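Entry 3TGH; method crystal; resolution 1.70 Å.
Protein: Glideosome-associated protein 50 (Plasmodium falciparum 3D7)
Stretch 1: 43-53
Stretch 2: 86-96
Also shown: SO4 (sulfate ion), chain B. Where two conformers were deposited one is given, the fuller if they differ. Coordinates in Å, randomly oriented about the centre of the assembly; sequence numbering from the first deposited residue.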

ATOM      1  N   SER A  43       0.132   8.844  -1.991  1.00 22.82           N
ATOM      2  CA  SER A  43      -0.151   9.831  -0.953  1.00 23.78           C
ATOM      3  C   SER A  43      -1.570   9.639  -0.416  1.00 23.33           C
ATOM      4  O   SER A  43      -2.397   8.955  -1.029  1.00 24.51           O
ATOM      5  CB  SER A  43       0.000  11.253  -1.500  1.00 23.98           C
ATOM      6  OG  SER A  43       1.357  11.545  -1.800  1.00 25.35           O
ATOM      7  N   ASN A  44      -1.843  10.252   0.723  1.00 22.56           N
ATOM      8  CA  ASN A  44      -3.195  10.320   1.266  1.00 23.24           C
ATOM      9  C   ASN A  44      -3.881  11.598   0.797  1.00 25.53           C
ATOM     10  O   ASN A  44      -4.835  11.548   0.017  1.00 26.11           O
ATOM     11  CB  ASN A  44      -3.172  10.261   2.797  1.00 24.50           C
ATOM     12  CG  ASN A  44      -2.723   8.924   3.323  1.00 23.00           C
ATOM     13  OD1 ASN A  44      -3.175   7.873   2.851  1.00 24.92           O
ATOM     14  ND2 ASN A  44      -1.821   8.945   4.309  1.00 21.94           N
ATOM     15  N   PHE A  45      -3.370  12.739   1.249  1.00 24.88           N
ATOM     16  CA  PHE A  45      -3.970  14.019   0.948  1.00 26.66           C
ATOM     17  C   PHE A  45      -3.122  14.737  -0.085  1.00 26.82           C
ATOM     18  O   PHE A  45      -1.955  15.047   0.161  1.00 28.00           O
ATOM     19  CB  PHE A  45      -4.102  14.865   2.213  1.00 27.54           C
ATOM     20  CG  PHE A  45      -5.046  14.288   3.222  1.00 25.36           C
ATOM     21  CD1 PHE A  45      -6.398  14.610   3.199  1.00 29.73           C
ATOM     22  CD2 PHE A  45      -4.584  13.412   4.189  1.00 23.91           C
ATOM     23  CE1 PHE A  45      -7.273  14.068   4.134  1.00 31.56           C
ATOM     24  CE2 PHE A  45      -5.456  12.868   5.123  1.00 24.58           C
ATOM     25  CZ  PHE A  45      -6.797  13.196   5.099  1.00 26.47           C
ATOM     26  N   ILE A  46      -3.725  15.032  -1.230  1.00 28.32           N
ATOM     27  CA  ILE A  46      -2.997  15.620  -2.345  1.00 27.97           C
ATOM     28  C   ILE A  46      -2.446  17.009  -1.990  1.00 30.52           C
ATOM     29  O   ILE A  46      -1.370  17.374  -2.450  1.00 31.28           O
ATOM     30  CB  ILE A  46      -3.861  15.675  -3.632  1.00 28.54           C
ATOM     31  CG1 ILE A  46      -4.346  14.268  -4.022  1.00 31.85           C
ATOM     32  CG2 ILE A  46      -3.078  16.325  -4.791  1.00 32.67           C
ATOM     33  CD1 ILE A  46      -3.231  13.239  -4.177  1.00 31.74           C
ATOM     34  N   ASP A  47      -3.166  17.768  -1.169  1.00 31.06           N
ATOM     35  CA  ASP A  47      -2.680  19.074  -0.718  1.00 35.74           C
ATOM     36  C   ASP A  47      -2.168  19.052   0.726  1.00 34.95           C
ATOM     37  O   ASP A  47      -1.920  20.109   1.310  1.00 37.28           O
ATOM     38  CB  ASP A  47      -3.779  20.130  -0.881  1.00 37.83           C
ATOM     39  CG  ASP A  47      -4.119  20.399  -2.341  1.00 45.58           C
ATOM     40  OD1 ASP A  47      -3.190  20.498  -3.178  1.00 51.80           O
ATOM     41  OD2 ASP A  47      -5.320  20.522  -2.652  1.00 51.87           O
ATOM     42  N   GLY A  48      -1.972  17.852   1.279  1.00 32.52           N
ATOM     43  CA  GLY A  48      -1.564  17.682   2.676  1.00 32.25           C
ATOM     44  C   GLY A  48      -2.681  18.015   3.645  1.00 31.09           C
ATOM     45  O   GLY A  48      -3.750  18.466   3.233  1.00 31.92           O
ATOM     46  N   VAL A  49      -2.447  17.769   4.929  1.00 30.53           N
ATOM     47  CA  VAL A  49      -3.326  18.295   5.984  1.00 30.30           C
ATOM     48  C   VAL A  49      -2.524  19.269   6.839  1.00 31.04           C
ATOM     49  O   VAL A  49      -1.294  19.169   6.926  1.00 30.18           O
ATOM     50  CB  VAL A  49      -3.922  17.190   6.897  1.00 32.98           C
ATOM     51  CG1 VAL A  49      -4.916  16.333   6.135  1.00 33.46           C
ATOM     52  CG2 VAL A  49      -2.822  16.350   7.505  1.00 29.52           C
ATOM     53  N   LYS A  50      -3.232  20.193   7.474  1.00 31.81           N
ATOM     54  CA  LYS A  50      -2.613  21.262   8.256  1.00 34.39           C
ATOM     55  C   LYS A  50      -2.461  20.911   9.731  1.00 31.90           C
ATOM     56  O   LYS A  50      -1.721  21.576  10.446  1.00 31.52           O
ATOM     57  CB  LYS A  50      -3.431  22.543   8.133  1.00 36.95           C
ATOM     58  CG  LYS A  50      -3.418  23.148   6.740  1.00 43.74           C
ATOM     59  CD  LYS A  50      -4.274  24.399   6.690  1.00 48.73           C
ATOM     60  CE  LYS A  50      -4.189  25.080   5.327  1.00 52.46           C
ATOM     61  NZ  LYS A  50      -4.975  26.342   5.298  0.54 53.47           N
ATOM     62  N   GLY A  51      -3.165  19.872  10.176  1.00 30.60           N
ATOM     63  CA  GLY A  51      -3.134  19.460  11.569  1.00 27.10           C
ATOM     64  C   GLY A  51      -4.190  18.412  11.874  1.00 27.05           C
ATOM     65  O   GLY A  51      -4.899  17.944  10.978  1.00 24.52           O
ATOM     66  N   LEU A  52      -4.289  18.060  13.150  1.00 27.12           N
ATOM     67  CA  LEU A  52      -5.232  17.040  13.625  1.00 28.74           C
ATOM     68  C   LEU A  52      -6.695  17.426  13.407  1.00 29.02           C
ATOM     69  O   LEU A  52      -7.544  16.566  13.185  1.00 28.07           O
ATOM     70  CB  LEU A  52      -5.009  16.782  15.118  1.00 29.43           C
ATOM     71  CG  LEU A  52      -3.761  16.011  15.520  1.00 34.03           C
ATOM     72  CD1 LEU A  52      -3.554  16.130  17.037  1.00 35.82           C
ATOM     73  CD2 LEU A  52      -3.889  14.554  15.094  1.00 32.01           C
ATOM     74  N   ASN A  53      -6.982  18.723  13.479  1.00 28.99           N
ATOM     75  CA  ASN A  53      -8.346  19.221  13.366  1.00 31.13           C
ATOM     76  C   ASN A  53      -8.649  19.934  12.041  1.00 32.65           C
ATOM     77  O   ASN A  53      -9.654  20.638  11.926  1.00 33.45           O
ATOM     78  CB  ASN A  53      -8.644  20.119  14.570  1.00 33.56           C
ATOM     79  CG  ASN A  53      -8.539  19.364  15.873  1.00 35.42           C
ATOM     80  OD1 ASN A  53      -9.285  18.421  16.099  1.00 40.57           O
ATOM     81  ND2 ASN A  53      -7.590  19.747  16.721  1.00 35.23           N
ATOM     82  N   THR A  86       4.756  17.537   2.526  1.00 26.41           N
ATOM     83  CA  THR A  86       4.820  18.981   2.376  1.00 29.14           C
ATOM     84  C   THR A  86       3.835  19.694   3.311  1.00 28.81           C
ATOM     85  O   THR A  86       3.837  20.915   3.387  1.00 29.80           O
ATOM     86  CB  THR A  86       4.594  19.417   0.905  1.00 30.28           C
ATOM     87  OG1 THR A  86       3.312  18.965   0.455  1.00 33.75           O
ATOM     88  CG2 THR A  86       5.679  18.843   0.008  1.00 32.37           C
ATOM     89  N   GLY A  87       3.013  18.931   4.035  1.00 28.31           N
ATOM     90  CA  GLY A  87       2.107  19.496   5.037  1.00 27.36           C
ATOM     91  C   GLY A  87       2.446  19.000   6.432  1.00 27.20           C
ATOM     92  O   GLY A  87       3.604  18.728   6.741  1.00 26.27           O
ATOM     93  N   ASN A  88       1.426  18.881   7.277  1.00 26.62           N
ATOM     94  CA  ASN A  88       1.617  18.432   8.663  1.00 27.56           C
ATOM     95  C   ASN A  88       1.643  16.903   8.695  1.00 26.19           C
ATOM     96  O   ASN A  88       0.639  16.241   8.983  1.00 25.68           O
ATOM     97  CB  ASN A  88       0.511  19.009   9.561  1.00 28.27           C
ATOM     98  CG  ASN A  88       0.834  18.907  11.039  1.00 29.46           C
ATOM     99  OD1 ASN A  88       1.565  18.020  11.469  1.00 27.16           O
ATOM    100  ND2 ASN A  88       0.289  19.831  11.829  1.00 30.82           N
ATOM    101  N   TYR A  89       2.804  16.352   8.358  1.00 24.84           N
ATOM    102  CA  TYR A  89       2.996  14.905   8.304  1.00 22.36           C
ATOM    103  C   TYR A  89       2.795  14.251   9.675  1.00 22.98           C
ATOM    104  O   TYR A  89       2.246  13.161   9.761  1.00 23.72           O
ATOM    105  CB  TYR A  89       4.385  14.556   7.725  1.00 24.47           C
ATOM    106  CG  TYR A  89       5.528  15.273   8.404  1.00 22.41           C
ATOM    107  CD1 TYR A  89       6.027  16.485   7.903  1.00 22.55           C
ATOM    108  CD2 TYR A  89       6.116  14.753   9.537  1.00 24.93           C
ATOM    109  CE1 TYR A  89       7.069  17.137   8.526  1.00 24.82           C
ATOM    110  CE2 TYR A  89       7.151  15.404  10.179  1.00 25.56           C
ATOM    111  CZ  TYR A  89       7.628  16.597   9.670  1.00 27.95           C
ATOM    112  OH  TYR A  89       8.661  17.241  10.308  1.00 27.82           O
ATOM    113  N   ASN A  90       3.237  14.934  10.729  1.00 23.78           N
ATOM    114  CA  ASN A  90       3.148  14.427  12.099  1.00 24.75           C
ATOM    115  C   ASN A  90       1.704  14.220  12.554  1.00 23.98           C
ATOM    116  O   ASN A  90       1.402  13.274  13.289  1.00 23.21           O
ATOM    117  CB  ASN A  90       3.886  15.370  13.057  1.00 25.78           C
ATOM    118  CG  ASN A  90       3.945  14.833  14.469  1.00 31.24           C
ATOM    119  OD1 ASN A  90       3.338  15.395  15.381  1.00 36.56           O
ATOM    120  ND2 ASN A  90       4.664  13.730  14.656  1.00 25.98           N
ATOM    121  N   ALA A  91       0.807  15.093  12.103  1.00 23.45           N
ATOM    122  CA  ALA A  91      -0.610  14.945  12.381  1.00 24.56           C
ATOM    123  C   ALA A  91      -1.177  13.633  11.850  1.00 24.71           C
ATOM    124  O   ALA A  91      -2.011  13.009  12.502  1.00 25.55           O
ATOM    125  CB  ALA A  91      -1.401  16.142  11.814  1.00 25.23           C
ATOM    126  N   GLN A  92      -0.726  13.205  10.671  1.00 23.05           N
ATOM    127  CA  GLN A  92      -1.193  11.941  10.113  1.00 22.39           C
ATOM    128  C   GLN A  92      -0.673  10.750  10.913  1.00 23.12           C
ATOM    129  O   GLN A  92      -1.359   9.743  11.040  1.00 24.58           O
ATOM    130  CB  GLN A  92      -0.776  11.816   8.651  1.00 22.21           C
ATOM    131  CG  GLN A  92      -1.383  12.885   7.784  1.00 21.66           C
ATOM    132  CD  GLN A  92      -1.357  12.532   6.315  1.00 22.42           C
ATOM    133  OE1 GLN A  92      -1.656  11.398   5.919  1.00 22.24           O
ATOM    134  NE2 GLN A  92      -1.019  13.514   5.487  1.00 20.28           N
ATOM    135  N   LEU A  93       0.539  10.877  11.444  1.00 23.71           N
ATOM    136  CA  LEU A  93       1.122   9.871  12.329  1.00 24.34           C
ATOM    137  C   LEU A  93       0.337   9.773  13.647  1.00 25.56           C
ATOM    138  O   LEU A  93       0.006   8.667  14.114  1.00 25.53           O
ATOM    139  CB  LEU A  93       2.595  10.206  12.582  1.00 25.63           C
ATOM    140  CG  LEU A  93       3.390   9.261  13.484  1.00 29.06           C
ATOM    141  CD1 LEU A  93       3.626   7.939  12.780  1.00 34.10           C
ATOM    142  CD2 LEU A  93       4.714   9.899  13.917  1.00 29.84           C
ATOM    143  N   LEU A  94       0.024  10.919  14.249  1.00 25.08           N
ATOM    144  CA  LEU A  94      -0.692  10.918  15.521  0.71 26.44           C
ATOM    145  C   LEU A  94      -2.102  10.344  15.371  1.00 28.21           C
ATOM    146  O   LEU A  94      -2.584   9.629  16.257  1.00 30.08           O
ATOM    147  CB  LEU A  94      -0.732  12.323  16.126  0.71 25.21           C
ATOM    148  CG  LEU A  94       0.618  12.853  16.609  0.71 26.59           C
ATOM    149  CD1 LEU A  94       0.493  14.319  17.003  0.71 32.04           C
ATOM    150  CD2 LEU A  94       1.178  12.010  17.765  0.71 29.69           C
ATOM    151  N   LYS A  95      -2.756  10.638  14.253  1.00 27.10           N
ATOM    152  CA  LYS A  95      -4.036  10.000  13.937  1.00 31.61           C
ATOM    153  C   LYS A  95      -3.851   8.489  13.786  1.00 30.27           C
ATOM    154  O   LYS A  95      -4.738   7.706  14.131  1.00 32.45           O
ATOM    155  CB  LYS A  95      -4.612  10.570  12.639  1.00 31.10           C
ATOM    156  CG  LYS A  95      -5.235  11.933  12.789  1.00 37.76           C
ATOM    157  CD  LYS A  95      -6.744  11.869  12.857  1.00 38.96           C
ATOM    158  CE  LYS A  95      -7.332  13.261  12.988  1.00 40.61           C
ATOM    159  NZ  LYS A  95      -8.820  13.247  13.045  1.00 46.12           N
ATOM    160  N   GLY A  96      -2.694   8.095  13.249  1.00 31.84           N
ATOM    161  CA  GLY A  96      -2.386   6.690  12.947  1.00 33.94           C
ATOM    162  C   GLY A  96      -2.123   5.783  14.133  1.00 36.41           C
ATOM    163  O   GLY A  96      -2.050   4.556  13.969  1.00 30.25           O
TER
HETATM  164  S   SO4 B 501      -4.660  21.479  15.067  0.50 36.41           S
HETATM  165  O1  SO4 B 501      -5.666  21.311  16.115  0.50 36.62           O
HETATM  166  O2  SO4 B 501      -3.806  22.601  15.416  0.50 29.55           O
HETATM  167  O3  SO4 B 501      -3.856  20.265  14.964  0.50 34.76           O
HETATM  168  O4  SO4 B 501      -5.330  21.730  13.796  0.50 33.88           O
HETATM  169  O   HOH W   1       0.657  18.669  -0.747  1.00 33.05           O
HETATM  170  O   HOH W   2       0.118  16.318   5.669  1.00 18.47           O

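An irregular segment, residues 43-53, packs along the start of a helix through three direct hydrogen bonds, two of them made by the helix N-cap residue Asn88, with an apolar patch around Leu52 beside them. Asn88 joins the segments through both backbone and side chain: its N donates to Val49 O (2.8 Å), and its ND2 donates to Lys50 O (3.0 Å, N-H...O angle 166°). The same amide group caps the helix, since Asn88 OD1 accepts from Ala91 N at 3.1 Å; one side chain thus ties the helix start to the facing backbone. Close backbone approach accompanies this pairing. An ideal CB on Gly87 would lie 3.0 Å from Val49 O, a clash, and one on Gly48 would lie 3.3 Å from Gly87 CA; the positive phi of Gly48 (72°) also favours glycine.

One helical turn on, Gln92 starts sideways, but its end reaches the segment. Its OE1 accepts from Asn44 ND2 (2.9 Å), pairing two buried amides, while its NE2 donates to water 2 (3.0 Å), which also accepts from Val49 N (3.0 Å). Gln92 NE2 lies 3.8 Å from Phe45 CD2, oblique to the ring, and the aliphatic part of Gln92 packs against Val49, with CG 3.8 Å from Val49 CG2.

At the other end, Leu52 has the largest area covered by the opposing stretch. Its CD2 lies 4.0 Å from Leu94 CB and 3.7 Å from Lys95 CG, so the lysine contributes its hydrocarbon chain here. Ala91 CB lies 3.6 Å from Gly51 C, so the helix meets the backbone of the segment directly here. A sulfate, probably from the crystallisation liquor, accepts from Leu52 N through O3 (2.9 Å) and from Asn53 ND2 through O1 (2.6 Å). Water 1 links Ile46 O and Thr86 OG1, at 2.9 Å from each.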